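Local coordinates for ferredoxin (Mycobacterium smegmatis, PDB 2V2K), which carries electrons between metabolic partners by means of bound iron-sulfur clusters, being a seven-iron ferredoxin, at residues Y67-A70 with N71-F74. Residues are numbered along the deposited sequence; the frame is centred on the assembly and turned at random.
Sequences YAQA and NADF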
ATOM      1  N   TYR A  67       0.766  -4.921   8.837  1.00 25.59           N
ATOM      2  CA  TYR A  67       0.608  -4.098   7.622  1.00 25.01           C
ATOM      3  C   TYR A  67      -0.683  -4.339   6.825  1.00 24.45           C
ATOM      4  O   TYR A  67      -1.194  -3.412   6.224  1.00 23.10           O
ATOM      5  CB  TYR A  67       1.857  -4.155   6.715  1.00 25.51           C
ATOM      6  CG  TYR A  67       2.958  -3.234   7.197  1.00 24.55           C
ATOM      7  CD1 TYR A  67       3.065  -1.924   6.722  1.00 24.60           C
ATOM      8  CD2 TYR A  67       3.860  -3.654   8.167  1.00 25.19           C
ATOM      9  CE1 TYR A  67       4.058  -1.071   7.178  1.00 25.66           C
ATOM     10  CE2 TYR A  67       4.845  -2.814   8.638  1.00 25.42           C
ATOM     11  CZ  TYR A  67       4.958  -1.519   8.147  1.00 25.97           C
ATOM     12  OH  TYR A  67       5.946  -0.671   8.635  1.00 26.82           O
ATOM     13  N   ALA A  68      -1.232  -5.551   6.847  1.00 23.86           N
ATOM     14  CA  ALA A  68      -2.546  -5.784   6.234  1.00 24.02           C
ATOM     15  C   ALA A  68      -3.652  -4.891   6.798  1.00 23.62           C
ATOM     16  O   ALA A  68      -4.381  -4.264   6.047  1.00 24.30           O
ATOM     17  CB  ALA A  68      -2.942  -7.265   6.344  1.00 24.32           C
ATOM     18  N   GLN A  69      -3.791  -4.842   8.125  1.00 23.72           N
ATOM     19  CA  GLN A  69      -4.707  -3.880   8.734  1.00 24.12           C
ATOM     20  C   GLN A  69      -4.373  -2.413   8.411  1.00 23.69           C
ATOM     21  O   GLN A  69      -5.285  -1.586   8.283  1.00 23.67           O
ATOM     22  CB  GLN A  69      -4.739  -4.042  10.253  1.00 25.16           C
ATOM     23  CG  GLN A  69      -5.862  -3.257  10.907  1.00 27.71           C
ATOM     24  CD  GLN A  69      -7.247  -3.748  10.484  1.00 31.91           C
ATOM     25  OE1 GLN A  69      -8.094  -2.963  10.042  1.00 33.69           O
ATOM     26  NE2 GLN A  69      -7.473  -5.060  10.601  1.00 34.68           N
ATOM     27  N   ALA A  70      -3.085  -2.107   8.282  1.00 23.02           N
ATOM     28  CA  ALA A  70      -2.647  -0.749   7.988  1.00 22.74           C
ATOM     29  C   ALA A  70      -3.122  -0.302   6.610  1.00 21.82           C
ATOM     30  O   ALA A  70      -3.517   0.849   6.423  1.00 21.93           O
ATOM     31  CB  ALA A  70      -1.132  -0.648   8.088  1.00 22.65           C
ATOM     32  N   ASN A  71      -3.081  -1.218   5.649  1.00 21.98           N
ATOM     33  CA  ASN A  71      -3.547  -0.933   4.297  1.00 22.01           C
ATOM     34  C   ASN A  71      -5.036  -0.609   4.258  1.00 21.91           C
ATOM     35  O   ASN A  71      -5.468   0.284   3.530  1.00 22.71           O
ATOM     36  CB  ASN A  71      -3.240  -2.108   3.366  1.00 22.21           C
ATOM     37  CG  ASN A  71      -1.804  -2.105   2.880  1.00 21.04           C
ATOM     38  OD1 ASN A  71      -1.543  -2.158   1.678  1.00 21.27           O
ATOM     39  ND2 ASN A  71      -0.862  -2.044   3.814  1.00 22.15           N
ATOM     40  N   ALA A  72      -5.818  -1.341   5.046  1.00 21.88           N
ATOM     41  CA  ALA A  72      -7.246  -1.077   5.168  1.00 21.79           C
ATOM     42  C   ALA A  72      -7.504   0.240   5.891  1.00 21.98           C
ATOM     43  O   ALA A  72      -8.332   1.043   5.463  1.00 21.72           O
ATOM     44  CB  ALA A  72      -7.938  -2.224   5.888  1.00 22.15           C
ATOM     45  N   ASP A  73      -6.788   0.457   6.990  1.00 22.31           N
ATOM     46  CA  ASP A  73      -6.972   1.687   7.818  1.00 22.75           C
ATOM     47  C   ASP A  73      -6.689   2.999   7.056  1.00 22.32           C
ATOM     48  O   ASP A  73      -7.253   4.065   7.391  1.00 22.55           O
ATOM     49  CB  ASP A  73      -6.083   1.631   9.084  1.00 22.98           C
ATOM     50  CG  ASP A  73      -6.573   0.641  10.154  1.00 26.49           C
ATOM     51  OD1 ASP A  73      -7.737   0.182  10.090  1.00 28.93           O
ATOM     52  OD2 ASP A  73      -5.787   0.349  11.103  1.00 28.34           O
ATOM     53  N   PHE A  74      -5.824   2.940   6.041  1.00 21.99           N
ATOM     54  CA  PHE A  74      -5.558   4.113   5.193  1.00 22.01           C
ATOM     55  C   PHE A  74      -6.833   4.736   4.589  1.00 22.18           C
ATOM     56  O   PHE A  74      -6.892   5.950   4.360  1.00 22.30           O
ATOM     57  CB  PHE A  74      -4.585   3.781   4.062  1.00 21.69           C
ATOM     58  CG  PHE A  74      -4.199   4.968   3.222  1.00 21.27           C
ATOM     59  CD1 PHE A  74      -3.228   5.875   3.659  1.00 20.43           C
ATOM     60  CD2 PHE A  74      -4.768   5.159   1.972  1.00 20.04           C
ATOM     61  CE1 PHE A  74      -2.851   6.947   2.878  1.00 21.42           C
ATOM     62  CE2 PHE A  74      -4.403   6.247   1.179  1.00 20.96           C
ATOM     63  CZ  PHE A  74      -3.459   7.139   1.626  1.00 19.65           C
TER
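Two turns of the short helix 67-73 are joined where Asn71 meets Tyr67; this helix follows Cys49, probably the last cluster-binding cysteine in sequence, and packs on strand 2-4 through Ala68 and Asn71, which touch Val3. The evidence for an alpha-helical turn is the i to i+4 bonding: Asn71 N donates to Tyr67 O at 3.0 Å, Asp73 N to Gln69 O at 2.8 Å and Phe74 N to Ala70 O at 3.1 Å, whereas the bond from Ala72 N to Ala68 O is weak at 3.4 Å. Tyr67 O also accepts from the Asn71 side chain, whose ND2 is 2.8 Å away. This second bond is bent, its N-H...O angle being 132°, and the amide nitrogen stands above the carbonyl plane, on the face opposite the backbone donor. A chi1 of -81°, which sets CG beside its own backbone N, turns the Asn71 amide back along the helix to that oxygen. The Asn71 side chain lies about 8 Å from a bound iron-sulfur cluster. Beyond the helix, the same amide gives ND2 to Ile4 O and takes Ile34 N on OD1, while Tyr67 OH is hydrogen-bonded to Glu6 OE1. On another side, the Gln69 side chain, bent at its second torsion, brings CG to 3.6 Å from Asp73 OD2. Three partners at its two polar atoms fix the rotation of the buried Asn71 amide and tie the helix to strands 2-4 and 32-34, one from each small sheet.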